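Local structure of naphthalene dioxygenase large subunit (Rhodococcus sp., 2B1X) at residues 56-64 / 96-106. The protein is the large subunit of a Rieske-type non-haem iron oxygenase, with a domain carrying a [2Fe-2S] cluster and another holding a mononuclear iron. Numbering follows the deposited sequence.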
loop_
_atom_site.group_PDB
_atom_site.type_symbol
_atom_site.label_atom_id
_atom_site.label_comp_id
_atom_site.label_asym_id
_atom_site.label_seq_id
_atom_site.Cartn_x
_atom_site.Cartn_y
_atom_site.Cartn_z
ATOM N N PRO A 56 -23.967 -21.795 18.149
ATOM C CA PRO A 56 -25.061 -22.598 18.727
ATOM C C PRO A 56 -24.704 -23.318 20.024
ATOM O O PRO A 56 -25.603 -23.548 20.829
ATOM C CB PRO A 56 -25.381 -23.621 17.630
ATOM C CG PRO A 56 -24.133 -23.775 16.840
ATOM C CD PRO A 56 -23.361 -22.437 16.962
ATOM N N GLU A 57 -23.430 -23.660 20.219
ATOM C CA GLU A 57 -22.995 -24.432 21.382
ATOM C C GLU A 57 -22.291 -23.546 22.397
ATOM O O GLU A 57 -21.684 -22.523 22.041
ATOM C CB GLU A 57 -21.990 -25.507 20.966
ATOM C CG GLU A 57 -22.493 -26.522 19.964
ATOM C CD GLU A 57 -23.692 -27.276 20.476
ATOM O OE1 GLU A 57 -23.600 -27.843 21.602
ATOM O OE2 GLU A 57 -24.714 -27.295 19.749
ATOM N N ARG A 58 -22.342 -23.955 23.660
ATOM C CA ARG A 58 -21.643 -23.255 24.712
ATOM C C ARG A 58 -20.127 -23.251 24.422
ATOM O O ARG A 58 -19.531 -24.282 24.108
ATOM C CB ARG A 58 -21.977 -23.880 26.069
ATOM C CG ARG A 58 -23.471 -23.723 26.415
ATOM C CD ARG A 58 -23.800 -24.008 27.861
ATOM N NE ARG A 58 -25.222 -23.844 28.113
ATOM C CZ ARG A 58 -25.773 -23.851 29.315
ATOM N NH1 ARG A 58 -25.009 -24.012 30.404
ATOM N NH2 ARG A 58 -27.089 -23.710 29.434
ATOM N N GLY A 59 -19.519 -22.075 24.486
ATOM C CA GLY A 59 -18.116 -21.935 24.120
ATOM C C GLY A 59 -17.859 -21.418 22.705
ATOM O O GLY A 59 -16.744 -20.920 22.408
ATOM N N ASP A 60 -18.853 -21.561 21.823
ATOM C CA ASP A 60 -18.770 -21.064 20.439
ATOM C C ASP A 60 -18.585 -19.532 20.432
ATOM O O ASP A 60 -19.197 -18.800 21.232
ATOM C CB ASP A 60 -20.026 -21.408 19.649
ATOM C CG ASP A 60 -20.112 -22.886 19.228
ATOM O OD1 ASP A 60 -19.160 -23.679 19.420
ATOM O OD2 ASP A 60 -21.133 -23.365 18.695
ATOM N N TYR A 61 -17.737 -19.055 19.530
ATOM C CA TYR A 61 -17.563 -17.622 19.361
ATOM C C TYR A 61 -17.202 -17.269 17.929
ATOM O O TYR A 61 -16.629 -18.095 17.211
ATOM C CB TYR A 61 -16.459 -17.114 20.309
ATOM C CG TYR A 61 -15.082 -17.592 19.935
ATOM C CD1 TYR A 61 -14.301 -16.878 19.006
ATOM C CD2 TYR A 61 -14.543 -18.741 20.523
ATOM C CE1 TYR A 61 -13.019 -17.323 18.648
ATOM C CE2 TYR A 61 -13.263 -19.180 20.214
ATOM C CZ TYR A 61 -12.505 -18.475 19.266
ATOM O OH TYR A 61 -11.233 -18.893 18.940
ATOM N N VAL A 62 -17.500 -16.022 17.547
ATOM C CA VAL A 62 -17.020 -15.434 16.304
ATOM C C VAL A 62 -16.471 -14.053 16.702
ATOM O O VAL A 62 -16.876 -13.504 17.722
ATOM C CB VAL A 62 -18.129 -15.297 15.215
ATOM C CG1 VAL A 62 -18.593 -16.683 14.704
ATOM C CG2 VAL A 62 -19.350 -14.496 15.710
ATOM N N VAL A 63 -15.527 -13.543 15.930
ATOM C CA VAL A 63 -14.997 -12.196 16.142
ATOM C C VAL A 63 -15.570 -11.213 15.097
ATOM O O VAL A 63 -15.356 -11.375 13.900
ATOM C CB VAL A 63 -13.475 -12.190 16.140
ATOM C CG1 VAL A 63 -12.952 -10.745 16.337
ATOM C CG2 VAL A 63 -12.913 -13.123 17.273
ATOM N N ARG A 64 -16.248 -10.173 15.567
ATOM C CA ARG A 64 -16.994 -9.256 14.711
ATOM C C ARG A 64 -16.740 -7.808 15.095
ATOM O O ARG A 64 -16.010 -7.562 16.075
ATOM C CB ARG A 64 -18.476 -9.633 14.705
ATOM C CG ARG A 64 -18.702 -11.053 14.203
ATOM C CD ARG A 64 -18.529 -11.206 12.661
ATOM N NE ARG A 64 -18.422 -12.596 12.242
ATOM C CZ ARG A 64 -19.455 -13.435 12.084
ATOM N NH1 ARG A 64 -20.718 -13.042 12.312
ATOM N NH2 ARG A 64 -19.231 -14.680 11.703
ATOM N N CYS A 96 -8.233 -13.221 21.708
ATOM C CA CYS A 96 -8.594 -14.219 20.713
ATOM C C CYS A 96 -8.147 -13.705 19.353
ATOM O O CYS A 96 -8.615 -12.660 18.921
ATOM C CB CYS A 96 -10.104 -14.453 20.769
ATOM S SG CYS A 96 -10.621 -15.551 19.486
ATOM N N ARG A 97 -7.190 -14.383 18.713
ATOM C CA ARG A 97 -6.712 -13.970 17.391
ATOM C C ARG A 97 -7.250 -14.841 16.230
ATOM O O ARG A 97 -6.871 -14.609 15.054
ATOM C CB ARG A 97 -5.180 -13.870 17.341
ATOM C CG ARG A 97 -4.558 -12.597 17.899
ATOM C CD ARG A 97 -3.026 -12.740 18.270
ATOM N NE ARG A 97 -2.774 -13.965 19.049
ATOM C CZ ARG A 97 -1.837 -14.899 18.818
ATOM N NH1 ARG A 97 -0.925 -14.808 17.828
ATOM N NH2 ARG A 97 -1.848 -15.985 19.582
ATOM N N ALA A 98 -8.166 -15.777 16.541
ATOM C CA ALA A 98 -8.894 -16.549 15.525
ATOM C C ALA A 98 -10.185 -15.806 15.122
ATOM O O ALA A 98 -10.628 -14.931 15.848
ATOM C CB ALA A 98 -9.223 -17.940 16.051
ATOM N N GLU A 99 -10.783 -16.155 13.989
ATOM C CA GLU A 99 -11.996 -15.484 13.516
ATOM C C GLU A 99 -13.251 -16.136 14.109
ATOM O O GLU A 99 -14.311 -15.539 14.163
ATOM C CB GLU A 99 -12.052 -15.501 11.978
ATOM C CG GLU A 99 -10.942 -14.666 11.351
ATOM C CD GLU A 99 -10.849 -14.765 9.825
ATOM O OE1 GLU A 99 -11.897 -14.779 9.153
ATOM O OE2 GLU A 99 -9.711 -14.766 9.300
ATOM N N MET A 100 -13.083 -17.360 14.580
ATOM C CA MET A 100 -14.150 -18.161 15.177
ATOM C C MET A 100 -13.556 -19.412 15.803
ATOM O O MET A 100 -12.384 -19.746 15.554
ATOM C CB MET A 100 -15.224 -18.519 14.136
ATOM C CG MET A 100 -14.701 -19.180 12.884
ATOM S SD MET A 100 -16.030 -19.545 11.658
ATOM C CE MET A 100 -15.563 -21.082 11.266
ATOM N N GLY A 101 -14.349 -20.100 16.627
ATOM C CA GLY A 101 -13.865 -21.268 17.342
ATOM C C GLY A 101 -14.763 -21.648 18.506
ATOM O O GLY A 101 -15.886 -21.169 18.631
ATOM N N ASN A 102 -14.245 -22.493 19.378
ATOM C CA ASN A 102 -14.936 -22.856 20.604
ATOM C C ASN A 102 -13.887 -22.923 21.694
ATOM O O ASN A 102 -12.840 -23.557 21.527
ATOM C CB ASN A 102 -15.664 -24.212 20.467
ATOM C CG ASN A 102 -16.367 -24.638 21.747
ATOM O OD1 ASN A 102 -15.724 -25.066 22.715
ATOM N ND2 ASN A 102 -17.697 -24.543 21.758
ATOM N N THR A 103 -14.162 -22.228 22.796
ATOM C CA THR A 103 -13.330 -22.258 23.970
ATOM C C THR A 103 -14.116 -21.929 25.250
ATOM O O THR A 103 -15.105 -21.191 25.224
ATOM C CB THR A 103 -12.080 -21.334 23.781
ATOM O OG1 THR A 103 -11.173 -21.596 24.837
ATOM C CG2 THR A 103 -12.405 -19.835 23.924
ATOM N N SER A 104 -13.673 -22.490 26.372
ATOM C CA SER A 104 -14.256 -22.155 27.657
ATOM C C SER A 104 -13.602 -20.906 28.246
ATOM O O SER A 104 -14.208 -20.218 29.075
ATOM C CB SER A 104 -14.119 -23.333 28.630
ATOM O OG SER A 104 -12.765 -23.543 28.998
ATOM N N HIS A 105 -12.377 -20.614 27.808
ATOM C CA HIS A 105 -11.561 -19.502 28.358
ATOM C C HIS A 105 -10.723 -18.794 27.283
ATOM O O HIS A 105 -10.351 -19.400 26.272
ATOM C CB HIS A 105 -10.598 -19.979 29.466
ATOM C CG HIS A 105 -11.292 -20.482 30.697
ATOM N ND1 HIS A 105 -11.992 -21.667 30.710
ATOM C CD2 HIS A 105 -11.430 -19.946 31.936
ATOM C CE1 HIS A 105 -12.511 -21.855 31.916
ATOM N NE2 HIS A 105 -12.186 -20.826 32.678
ATOM N N PHE A 106 -10.424 -17.523 27.535
ATOM C CA PHE A 106 -9.573 -16.719 26.668
ATOM C C PHE A 106 -8.369 -16.340 27.509
ATOM O O PHE A 106 -8.496 -15.676 28.527
ATOM C CB PHE A 106 -10.280 -15.459 26.143
ATOM C CG PHE A 106 -11.491 -15.755 25.320
ATOM C CD1 PHE A 106 -12.759 -15.506 25.824
ATOM C CD2 PHE A 106 -11.364 -16.276 24.030
ATOM C CE1 PHE A 106 -13.885 -15.793 25.074
ATOM C CE2 PHE A 106 -12.493 -16.555 23.269
ATOM C CZ PHE A 106 -13.765 -16.323 23.800
HETATM O O HOH W 1 -10.642 -21.356 20.268
HETATM O O HOH W 2 -16.269 -14.648 11.810
#
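Strand 60-64 runs antiparallel to the short strand 100-102, their axes 4.7 Å apart at closest, and Tyr-61 and Gly-101 form the hydrogen-bonded pair through N and O of each. This is the edge of the four-stranded antiparallel sheet of the Rieske domain, where 100-102 is an outermost strand of that sheet within this chain; beyond the ladder, Val-63 N bonds to Glu-99 O and Thr-103 N to Gly-59 O. Tyr-61 lies sandwiched between Gly-101 and Phe-106. Its CG sits between the backbone N and carbonyl carbon (chi1 69°), which swings the ring across to the neighbouring strand and lays one face on Gly-101, whose CA is 4.0 Å from the ring centroid. With no side chain, Gly-101 lets the ring lie close on its backbone. Phe-106 directs its edge at the opposite face in a T-shaped pair, planes 76° apart, and also touches Ile-72 of strand 69-75. Cys-96 SG comes in obliquely as a sulfur-aromatic contact 4.0 Å from the Tyr-61 centroid, its small, polarisable thiol also touching Val-63 CG2. Tyr-61 OH pairs with a water lying in the ring plane. On the other face of the sheet, Val-62 CG1 packs on Met-100 CB. Glu-99 points away from the strand pair, and its OE2 is hydrogen-bonded to Thr-51 OG1 of a neighbouring small subunit. Where the type II turn 57-60 enters the strand, Gly-59 takes a positive phi that suits glycine. Asp-60 ties the turn with OD2 accepting from Glu-57 N, and Asn-102, CG anti to its N, spends both amide hydrogens here: ND2 donates to Arg-58 O at 3.0 Å and, nearly straight at 175°, to Asp-60 OD1 at 2.9 Å, from above the carboxylate plane.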